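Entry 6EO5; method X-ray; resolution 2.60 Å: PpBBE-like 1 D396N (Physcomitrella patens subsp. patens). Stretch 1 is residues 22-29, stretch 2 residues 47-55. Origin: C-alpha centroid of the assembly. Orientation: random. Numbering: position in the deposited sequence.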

# COMPACT_ATOMS: atom_id res chain seq x y z
N GLY A 22 -25.62 10.03 15.45
CA GLY A 22 -26.53 9.64 14.40
C GLY A 22 -25.94 8.82 13.27
O GLY A 22 -26.67 8.48 12.33
N ALA A 23 -24.65 8.49 13.32
CA ALA A 23 -24.09 7.66 12.28
C ALA A 23 -24.63 6.24 12.39
O ALA A 23 -25.06 5.79 13.46
CB ALA A 23 -22.57 7.65 12.36
N ARG A 24 -24.62 5.53 11.26
CA ARG A 24 -24.96 4.11 11.28
C ARG A 24 -23.97 3.33 12.13
O ARG A 24 -22.77 3.65 12.17
CB ARG A 24 -24.99 3.57 9.85
CG ARG A 24 -25.16 2.07 9.74
CD ARG A 24 -25.43 1.68 8.30
NE ARG A 24 -24.37 2.10 7.38
CZ ARG A 24 -23.42 1.28 6.92
NH1 ARG A 24 -23.41 0.01 7.31
NH2 ARG A 24 -22.49 1.74 6.08
N THR A 25 -24.46 2.31 12.84
CA THR A 25 -23.60 1.47 13.67
C THR A 25 -23.96 0.00 13.48
O THR A 25 -25.00 -0.34 12.92
CB THR A 25 -23.68 1.82 15.16
OG1 THR A 25 -25.00 1.55 15.65
CG2 THR A 25 -23.29 3.27 15.41
N ALA A 26 -23.08 -0.86 13.96
CA ALA A 26 -23.34 -2.29 14.04
C ALA A 26 -22.65 -2.82 15.29
O ALA A 26 -21.49 -2.49 15.55
CB ALA A 26 -22.84 -3.04 12.80
N PHE A 27 -23.37 -3.63 16.08
CA PHE A 27 -22.88 -4.05 17.38
C PHE A 27 -22.86 -5.57 17.47
O PHE A 27 -23.61 -6.25 16.76
CB PHE A 27 -23.73 -3.46 18.51
CG PHE A 27 -23.30 -2.08 18.93
CD1 PHE A 27 -23.74 -0.96 18.25
CD2 PHE A 27 -22.44 -1.91 20.00
CE1 PHE A 27 -23.34 0.31 18.63
CE2 PHE A 27 -22.03 -0.64 20.40
CZ PHE A 27 -22.48 0.47 19.71
N PRO A 28 -21.98 -6.13 18.31
CA PRO A 28 -21.77 -7.59 18.30
C PRO A 28 -23.08 -8.35 18.46
O PRO A 28 -23.96 -7.95 19.22
CB PRO A 28 -20.84 -7.82 19.49
CG PRO A 28 -20.10 -6.53 19.63
CD PRO A 28 -21.08 -5.45 19.26
N GLY A 29 -23.19 -9.45 17.74
CA GLY A 29 -24.37 -10.27 17.79
C GLY A 29 -25.37 -10.00 16.69
O GLY A 29 -26.29 -10.80 16.51
N ALA A 47 -12.43 -9.01 16.97
CA ALA A 47 -13.84 -8.69 17.22
C ALA A 47 -13.96 -7.31 17.85
O ALA A 47 -13.68 -7.17 19.05
CB ALA A 47 -14.47 -9.74 18.12
N PRO A 48 -14.36 -6.28 17.11
CA PRO A 48 -14.41 -4.93 17.68
C PRO A 48 -15.54 -4.78 18.69
O PRO A 48 -16.43 -5.63 18.78
CB PRO A 48 -14.64 -4.02 16.45
CG PRO A 48 -14.36 -4.86 15.26
CD PRO A 48 -14.68 -6.28 15.67
N SER A 49 -15.50 -3.68 19.45
CA SER A 49 -16.66 -3.26 20.24
C SER A 49 -17.82 -2.91 19.32
O SER A 49 -18.96 -3.32 19.55
CB SER A 49 -16.33 -2.06 21.12
OG SER A 49 -15.12 -2.19 21.82
N ALA A 50 -17.55 -2.11 18.29
CA ALA A 50 -18.60 -1.66 17.39
C ALA A 50 -17.98 -1.12 16.12
O ALA A 50 -16.81 -0.74 16.08
CB ALA A 50 -19.48 -0.60 18.05
N PHE A 51 -18.80 -1.09 15.07
CA PHE A 51 -18.51 -0.37 13.84
C PHE A 51 -19.39 0.86 13.78
O PHE A 51 -20.60 0.76 14.00
CB PHE A 51 -18.77 -1.25 12.61
CG PHE A 51 -17.89 -2.46 12.52
CD1 PHE A 51 -16.68 -2.41 11.85
CD2 PHE A 51 -18.29 -3.67 13.09
CE1 PHE A 51 -15.88 -3.52 11.76
CE2 PHE A 51 -17.49 -4.80 13.00
CZ PHE A 51 -16.29 -4.73 12.33
N VAL A 52 -18.79 2.01 13.51
CA VAL A 52 -19.53 3.23 13.20
C VAL A 52 -19.13 3.67 11.80
O VAL A 52 -17.97 3.55 11.41
CB VAL A 52 -19.29 4.34 14.25
CG1 VAL A 52 -17.81 4.64 14.41
CG2 VAL A 52 -20.07 5.59 13.90
N PHE A 53 -20.12 4.15 11.03
CA PHE A 53 -19.95 4.47 9.62
C PHE A 53 -20.23 5.96 9.43
O PHE A 53 -21.32 6.34 8.98
CB PHE A 53 -20.87 3.63 8.75
CG PHE A 53 -20.59 2.15 8.84
CD1 PHE A 53 -21.05 1.40 9.91
CD2 PHE A 53 -19.87 1.50 7.84
CE1 PHE A 53 -20.80 0.04 9.98
CE2 PHE A 53 -19.61 0.14 7.92
CZ PHE A 53 -20.08 -0.59 8.99
N PRO A 54 -19.27 6.83 9.75
CA PRO A 54 -19.51 8.27 9.60
C PRO A 54 -19.75 8.63 8.15
O PRO A 54 -19.13 8.06 7.24
CB PRO A 54 -18.21 8.91 10.11
CG PRO A 54 -17.51 7.87 10.85
CD PRO A 54 -17.93 6.55 10.28
N THR A 55 -20.67 9.57 7.95
CA THR A 55 -20.80 10.30 6.70
C THR A 55 -20.47 11.79 6.83
O THR A 55 -20.43 12.48 5.81
CB THR A 55 -22.22 10.15 6.11
OG1 THR A 55 -23.17 10.70 7.03
CG2 THR A 55 -22.55 8.69 5.88

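A short pair of antiparallel β-strands is a useful place to see how backbone hydrogen bonding sets the stage and side chains then complete the contact. In this BBE-like protein the strand through Thr-25 and Ala-26 runs against the strand beginning at Ala-50, their directions 163° apart and their axes approaching to 4.7 Å. Together the two stretches bury 512 Å², counting both sides.

The hydrogen bonds between the stretches all join main-chain atoms. Ala-26 and Phe-51 form a reciprocal pair: Ala-26 N donates to Phe-51 O at 3.0 Å, and Phe-51 N donates to Ala-26 O at 3.1 Å, the latter nearly straight at 171°. Two residues along each strand, Phe-53 N donates to Arg-24 O at 2.9 Å. Between these bonds lies the non-hydrogen-bonded pair Thr-25 and Val-52, whose CA atoms come within 4.5 Å, closer than the 5.2 Å between the CA atoms of Ala-26 and Phe-51. Such narrow pairs direct their CA hydrogens inward, and the carbonyls collect them as secondary contacts: Thr-25 CA lies 3.1 Å from Phe-51 O, and Val-52 CA lies 3.4 Å from Arg-24 O. Each of these two oxygens thus receives an N-H and a C-H from the opposing strand.

Strand alternation then sorts the side chains. On the face carrying Arg-24, Ala-26, Phe-51 and Phe-53, the most distinctive contact is a cation-π stack. The Arg-24 side chain extends through t, t rotamers and bends at chi3 (p), laying its guanidinium flat on the Phe-53 ring; the planes differ by only 22°, and Arg-24 CZ sits 3.7 Å from the centroid of the Phe-53 ring. Arginine suits this position because its planar, delocalised charge can cover an aromatic face while the residue as a whole remains exposed. Phe-53, with its m rotamer, supplies that face and is itself buried, with 90 Å² covered by the first stretch.

Apolar packing occupies both faces. On the face of the stack, the small methyl of Ala-26 meets the base of the Phe-51 side chain, Ala-26 CB to Phe-51 CB at 4.5 Å, a modest apolar contact. The opposite face pairs Thr-25 with Val-52, both β-branched and well suited to extended backbone; their methyls, Thr-25 CG2 and Val-52 CG2, are 4.2 Å apart. The same Val-52 CG2 packs more tightly on Ala-23 CB, at 3.6 Å, so one valine methyl serves two neighbours in the first stretch.

Just past the end of the first strand, a methyl packs against an aromatic ring. Ala-50 points toward the first stretch and places its CB over the face of the Phe-27 ring, 3.6 Å from the centroid, a CH-π interaction in which a compact methyl fits directly against the ring. Phe-27 achieves this with its m rotamer, the ring reaching nearer than its sideways CA-to-CB bond suggests. Pro-28 closes this end, its CD lying 3.0 Å from Ser-49 O.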